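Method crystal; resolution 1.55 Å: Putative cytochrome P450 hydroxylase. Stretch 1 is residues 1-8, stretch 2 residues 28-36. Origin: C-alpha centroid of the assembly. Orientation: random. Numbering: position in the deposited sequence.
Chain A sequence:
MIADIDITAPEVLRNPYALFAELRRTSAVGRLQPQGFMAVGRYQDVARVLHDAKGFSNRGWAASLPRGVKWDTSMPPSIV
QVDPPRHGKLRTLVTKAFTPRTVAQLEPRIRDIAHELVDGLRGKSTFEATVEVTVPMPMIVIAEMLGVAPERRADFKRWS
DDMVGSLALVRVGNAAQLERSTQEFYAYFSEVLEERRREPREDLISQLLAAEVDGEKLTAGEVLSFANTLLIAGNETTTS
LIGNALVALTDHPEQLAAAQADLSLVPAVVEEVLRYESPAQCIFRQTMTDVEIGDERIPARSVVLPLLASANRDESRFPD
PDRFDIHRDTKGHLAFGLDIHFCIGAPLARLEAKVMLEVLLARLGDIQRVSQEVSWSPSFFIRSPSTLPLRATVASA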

# COMPACT_ATOMS: atom_id res chain seq x y z
N MET A 1 -7.42 21.90 17.84
CA MET A 1 -7.72 20.85 18.86
C MET A 1 -7.68 19.46 18.21
O MET A 1 -7.59 19.31 16.98
CB MET A 1 -9.10 21.10 19.49
N ILE A 2 -7.72 18.44 19.07
CA ILE A 2 -7.90 17.04 18.68
C ILE A 2 -9.30 16.83 18.10
O ILE A 2 -9.54 15.86 17.38
CB ILE A 2 -7.57 16.14 19.91
CG1 ILE A 2 -6.29 15.35 19.68
CG2 ILE A 2 -8.73 15.24 20.32
CD1 ILE A 2 -5.18 16.12 19.04
N ALA A 3 -10.22 17.77 18.37
CA ALA A 3 -11.56 17.72 17.83
C ALA A 3 -11.65 18.56 16.55
O ALA A 3 -12.74 18.69 16.00
CB ALA A 3 -12.56 18.17 18.87
N ASP A 4 -10.51 19.09 16.07
CA ASP A 4 -10.47 20.06 14.96
C ASP A 4 -9.18 19.84 14.15
O ASP A 4 -8.48 20.79 13.77
CB ASP A 4 -10.60 21.50 15.50
N ILE A 5 -8.90 18.57 13.85
CA ILE A 5 -7.68 18.17 13.18
C ILE A 5 -7.74 18.60 11.72
O ILE A 5 -8.70 18.30 11.02
CB ILE A 5 -7.45 16.65 13.30
CG1 ILE A 5 -7.26 16.22 14.76
CG2 ILE A 5 -6.27 16.22 12.44
CD1 ILE A 5 -7.42 14.72 14.95
N ASP A 6 -6.69 19.29 11.28
CA ASP A 6 -6.56 19.72 9.93
C ASP A 6 -5.46 18.92 9.22
O ASP A 6 -4.25 19.21 9.37
CB ASP A 6 -6.18 21.20 9.88
CG ASP A 6 -6.24 21.75 8.47
OD1 ASP A 6 -6.47 20.96 7.56
OD2 ASP A 6 -6.13 22.98 8.31
N ILE A 7 -5.87 17.95 8.38
CA ILE A 7 -4.91 17.12 7.69
C ILE A 7 -4.20 17.89 6.56
O ILE A 7 -3.17 17.42 6.05
CB ILE A 7 -5.54 15.80 7.17
CG1 ILE A 7 -6.56 16.06 6.05
CG2 ILE A 7 -6.12 15.00 8.33
CD1 ILE A 7 -7.06 14.82 5.34
N THR A 8 -4.70 19.08 6.18
CA THR A 8 -4.00 19.90 5.17
C THR A 8 -2.84 20.70 5.79
O THR A 8 -2.05 21.28 5.04
CB THR A 8 -4.95 20.83 4.40
OG1 THR A 8 -5.45 21.82 5.30
CG2 THR A 8 -6.09 20.08 3.75
N ALA A 28 -9.18 8.79 22.95
CA ALA A 28 -9.36 7.59 22.15
C ALA A 28 -9.80 7.94 20.73
O ALA A 28 -9.53 7.16 19.79
CB ALA A 28 -10.35 6.64 22.79
N VAL A 29 -10.53 9.05 20.59
CA VAL A 29 -11.10 9.47 19.33
C VAL A 29 -10.80 10.95 19.08
O VAL A 29 -10.96 11.78 19.97
CB VAL A 29 -12.61 9.20 19.34
CG1 VAL A 29 -13.23 9.59 18.02
CG2 VAL A 29 -12.89 7.75 19.69
N GLY A 30 -10.39 11.26 17.84
CA GLY A 30 -10.21 12.60 17.29
C GLY A 30 -11.14 12.82 16.11
O GLY A 30 -11.81 11.89 15.65
N ARG A 31 -11.28 14.08 15.70
CA ARG A 31 -12.22 14.46 14.64
C ARG A 31 -11.44 15.30 13.64
O ARG A 31 -10.76 16.23 14.06
CB ARG A 31 -13.40 15.23 15.22
CG ARG A 31 -14.45 15.69 14.22
CD ARG A 31 -15.52 16.59 14.85
NE ARG A 31 -16.82 15.94 15.02
CZ ARG A 31 -17.81 15.99 14.14
NH1 ARG A 31 -17.71 16.76 13.07
NH2 ARG A 31 -18.90 15.27 14.33
N LEU A 32 -11.51 14.92 12.35
CA LEU A 32 -10.96 15.70 11.25
C LEU A 32 -11.99 16.75 10.87
O LEU A 32 -13.20 16.45 10.73
CB LEU A 32 -10.68 14.85 10.00
CG LEU A 32 -9.95 13.51 10.12
CD1 LEU A 32 -9.18 13.27 8.82
CD2 LEU A 32 -9.05 13.40 11.34
N GLN A 33 -11.49 17.97 10.63
CA GLN A 33 -12.31 19.06 10.10
C GLN A 33 -11.71 19.52 8.77
O GLN A 33 -10.50 19.71 8.69
CB GLN A 33 -12.39 20.17 11.16
CG GLN A 33 -13.40 19.85 12.27
CD GLN A 33 -14.78 19.56 11.71
OE1 GLN A 33 -15.29 20.29 10.86
NE2 GLN A 33 -15.39 18.48 12.17
N PRO A 34 -12.51 19.80 7.71
CA PRO A 34 -13.98 19.75 7.77
C PRO A 34 -14.68 18.44 7.37
O PRO A 34 -15.92 18.39 7.33
CB PRO A 34 -14.34 20.84 6.75
CG PRO A 34 -13.27 20.73 5.69
CD PRO A 34 -12.01 20.36 6.44
N GLN A 35 -13.89 17.38 7.11
CA GLN A 35 -14.41 16.09 6.66
C GLN A 35 -15.37 15.49 7.69
O GLN A 35 -16.28 14.77 7.34
CB GLN A 35 -13.26 15.09 6.44
CG GLN A 35 -12.29 15.49 5.34
CD GLN A 35 -11.16 16.40 5.78
OE1 GLN A 35 -11.10 16.87 6.92
NE2 GLN A 35 -10.28 16.71 4.85
N GLY A 36 -15.09 15.72 8.97
CA GLY A 36 -15.90 15.21 10.06
C GLY A 36 -15.62 13.75 10.35
O GLY A 36 -16.41 13.08 10.99

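The N-terminal segment Met1–Thr8 lies against Ala28–Gly36, burying 457 Å² in all, and three backbone hydrogen bonds pin the two together. Arg31 N donates to Ile2 O (3.0 Å), Ile5 N donates to Arg31 O (3.0 Å), and Gln33 N donates to Ile5 O (2.8 Å, nearly straight at 173°). Arg31 and Ile5 thus each use both their NH and CO, and a single beta bridge joins Ile5 to Leu32. Leu32 CA adds a CA-H...O contact to Ile5 O at 3.5 Å. A type I turn runs from Met1 to Asp4, with a weak hydrogen bond from Asp4 N to Met1 O; Ile2 O, within the turn, and Ile5 N, just after it, both bond Arg31.

Ile5, buried, is m at chi1 and t at chi2; its extended arm brings CD1 to 4.2 Å from Gly30 CA, while CG2 meets Leu32 CD2 at 4.1 Å. Gly30 suits this place because a CB there would point toward stretch 1 and lie only 3.0 Å from Ile5 CD1 and 3.2 Å from Ile2 O. Leu32 directs its CA-to-CB bond away overall, yet its m,t rotamer leaves CD1 3.5 Å from Ile7 CG2. Ile7, p at chi1 and t at chi2, points toward stretch 2, and its CD1 lies near the end of the Gln35 side chain.

Polar residues occupy the exposed margins. Arg31 starts sideways with chi1 and chi2 both t, and its end leads away from stretch 1. With chi1 in m, Gln33 lays its aliphatic CG 4.0 Å from Asp4 CA; chi2 is also m. Asp6 points away and instead serves its own segment: its OD1 accepts from Thr8 OG1 (2.6 Å) and Thr8 N (2.9 Å), with Thr8 in the p rotamer.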